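Local coordinates for CyaB (Pseudomonas aeruginosa, PDB 3R5G), which probably makes cyclic AMP from ATP as a membrane-bound adenylyl cyclase, of which this chain is the catalytic domain, at residues A[93-96]-A[97-101]. Sequence-based numbering, arbitrary orientation.
Sequences KVLR and QQWRA
Leu-95 and Trp-99, one turn apart near the C-terminal end of helix 74-100, illustrate how an i to i+4 pair builds the inward face of an amphipathic helix. The methylene CB of Leu-95 sits over the six-membered ring of Trp-99, 4.0 Å from the ring centroid and only 15° off the normal, a CH-pi contact. With CG of Trp-99 anti to its carbonyl carbon (chi1 -65°), the indole folds back along the preceding turn, and the carbonyl O of Leu-95 lies over a face of the ring, offset toward its rim and 3.1 Å from Trp-99 CG. Leu-95 O also accepts a hydrogen bond from the backbone N of Trp-99, 2.8 Å away, so the carbonyl bonded to the main chain also packs against the indole face. Leu-95 also rests on Tyr-39 and Glu-42 of helix 29-50, while Trp-99 meets Leu-35 and Asn-38 of that helix and Ile-104 and Leu-108 in the loop that follows the helix 74-100.

The exposed flank is looser: Gln-98 extends beside Val-94, its NE2 4.1 Å from Val-94 CG1. Gln-97, extended beyond CG, lies along the preceding turn with its NE2 3.0 Å from Lys-93 O. Beside the buried pair, Arg-96 bends at chi3 (-71°) and leads its guanidinium away from the following turn; NH2 forms a salt bridge with Glu-109 and a hydrogen bond to Leu-108 O. The chemistry thus divides the work: apolar and aromatic surface seats the helix end against helix 29-50, whereas a charged pair ties it to the start of strand 109-116 of the cyclase domain.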
loop_
_atom_site.group_PDB
_atom_site.type_symbol
_atom_site.label_atom_id
_atom_site.label_comp_id
_atom_site.label_asym_id
_atom_site.label_seq_id
_atom_site.Cartn_x
_atom_site.Cartn_y
_atom_site.Cartn_z
ATOM N N LYS A 93 3.886 -22.854 6.241
ATOM C CA LYS A 93 3.486 -24.293 6.051
ATOM C C LYS A 93 2.680 -24.753 7.247
ATOM O O LYS A 93 1.694 -25.512 7.114
ATOM C CB LYS A 93 4.702 -25.208 5.943
ATOM C CG LYS A 93 5.575 -24.810 4.776
ATOM C CD LYS A 93 6.748 -25.791 4.689
ATOM C CE LYS A 93 7.585 -25.559 3.430
ATOM N NZ LYS A 93 7.605 -24.088 3.055
ATOM N N VAL A 94 3.104 -24.336 8.429
ATOM C CA VAL A 94 2.368 -24.665 9.649
ATOM C C VAL A 94 0.972 -24.028 9.599
ATOM O O VAL A 94 -0.039 -24.679 9.902
ATOM C CB VAL A 94 3.115 -24.165 10.813
ATOM C CG1 VAL A 94 2.437 -24.571 12.117
ATOM C CG2 VAL A 94 4.579 -24.758 10.822
ATOM N N LEU A 95 0.893 -22.721 9.265
ATOM C CA LEU A 95 -0.385 -22.100 9.259
ATOM C C LEU A 95 -1.314 -22.742 8.261
ATOM O O LEU A 95 -2.529 -22.839 8.550
ATOM C CB LEU A 95 -0.237 -20.576 9.026
ATOM C CG LEU A 95 0.516 -19.835 10.134
ATOM C CD1 LEU A 95 0.699 -18.344 9.639
ATOM C CD2 LEU A 95 -0.145 -19.885 11.546
ATOM N N ARG A 96 -0.810 -23.086 7.079
ATOM C CA ARG A 96 -1.655 -23.744 6.061
ATOM C C ARG A 96 -2.218 -25.061 6.613
ATOM O O ARG A 96 -3.344 -25.402 6.306
ATOM C CB ARG A 96 -0.951 -24.023 4.742
ATOM C CG ARG A 96 -0.804 -22.786 3.862
ATOM C CD ARG A 96 -0.494 -23.221 2.431
ATOM N NE ARG A 96 0.868 -23.738 2.435
ATOM C CZ ARG A 96 1.960 -22.974 2.325
ATOM N NH1 ARG A 96 3.163 -23.519 2.410
ATOM N NH2 ARG A 96 1.821 -21.678 2.109
ATOM N N GLN A 97 -1.406 -25.800 7.360
ATOM C CA GLN A 97 -1.874 -27.117 7.905
ATOM C C GLN A 97 -3.001 -26.827 8.905
ATOM O O GLN A 97 -4.043 -27.514 8.973
ATOM C CB GLN A 97 -0.748 -27.834 8.664
ATOM C CG GLN A 97 0.463 -28.293 7.807
ATOM C CD GLN A 97 1.762 -28.550 8.629
ATOM O OE1 GLN A 97 1.726 -29.132 9.738
ATOM N NE2 GLN A 97 2.920 -28.118 8.075
ATOM N N GLN A 98 -2.826 -25.802 9.706
ATOM C CA GLN A 98 -3.878 -25.435 10.632
ATOM C C GLN A 98 -5.137 -25.022 9.896
ATOM O O GLN A 98 -6.273 -25.421 10.275
ATOM C CB GLN A 98 -3.460 -24.335 11.606
ATOM C CG GLN A 98 -2.345 -24.758 12.443
ATOM C CD GLN A 98 -1.828 -23.692 13.359
ATOM O OE1 GLN A 98 -2.240 -22.501 13.279
ATOM N NE2 GLN A 98 -0.960 -24.102 14.279
ATOM N N TRP A 99 -4.991 -24.194 8.859
ATOM C CA TRP A 99 -6.125 -23.744 8.079
ATOM C C TRP A 99 -6.845 -24.860 7.329
ATOM O O TRP A 99 -8.092 -24.865 7.222
ATOM C CB TRP A 99 -5.699 -22.682 7.063
ATOM C CG TRP A 99 -5.213 -21.430 7.735
ATOM C CD1 TRP A 99 -5.541 -21.003 8.929
ATOM C CD2 TRP A 99 -4.323 -20.456 7.175
ATOM N NE1 TRP A 99 -4.911 -19.805 9.216
ATOM C CE2 TRP A 99 -4.171 -19.464 8.121
ATOM C CE3 TRP A 99 -3.667 -20.351 5.955
ATOM C CZ2 TRP A 99 -3.301 -18.366 7.933
ATOM C CZ3 TRP A 99 -2.837 -19.279 5.744
ATOM C CH2 TRP A 99 -2.672 -18.285 6.732
ATOM N N ARG A 100 -6.065 -25.800 6.815
ATOM C CA ARG A 100 -6.639 -26.906 6.050
ATOM C C ARG A 100 -7.534 -27.713 7.017
ATOM O O ARG A 100 -8.582 -28.258 6.590
ATOM C CB ARG A 100 -5.553 -27.759 5.351
ATOM C CG ARG A 100 -6.108 -28.931 4.518
ATOM C CD ARG A 100 -4.982 -29.576 3.709
ATOM N NE ARG A 100 -5.394 -30.607 2.744
ATOM C CZ ARG A 100 -5.753 -31.857 3.066
ATOM N NH1 ARG A 100 -5.851 -32.258 4.342
ATOM N NH2 ARG A 100 -6.047 -32.714 2.107
ATOM N N ALA A 101 -7.142 -27.770 8.288
ATOM C CA ALA A 101 -7.947 -28.455 9.315
ATOM C C ALA A 101 -9.255 -27.749 9.656
ATOM O O ALA A 101 -10.150 -28.366 10.272
ATOM C CB ALA A 101 -7.126 -28.707 10.620
#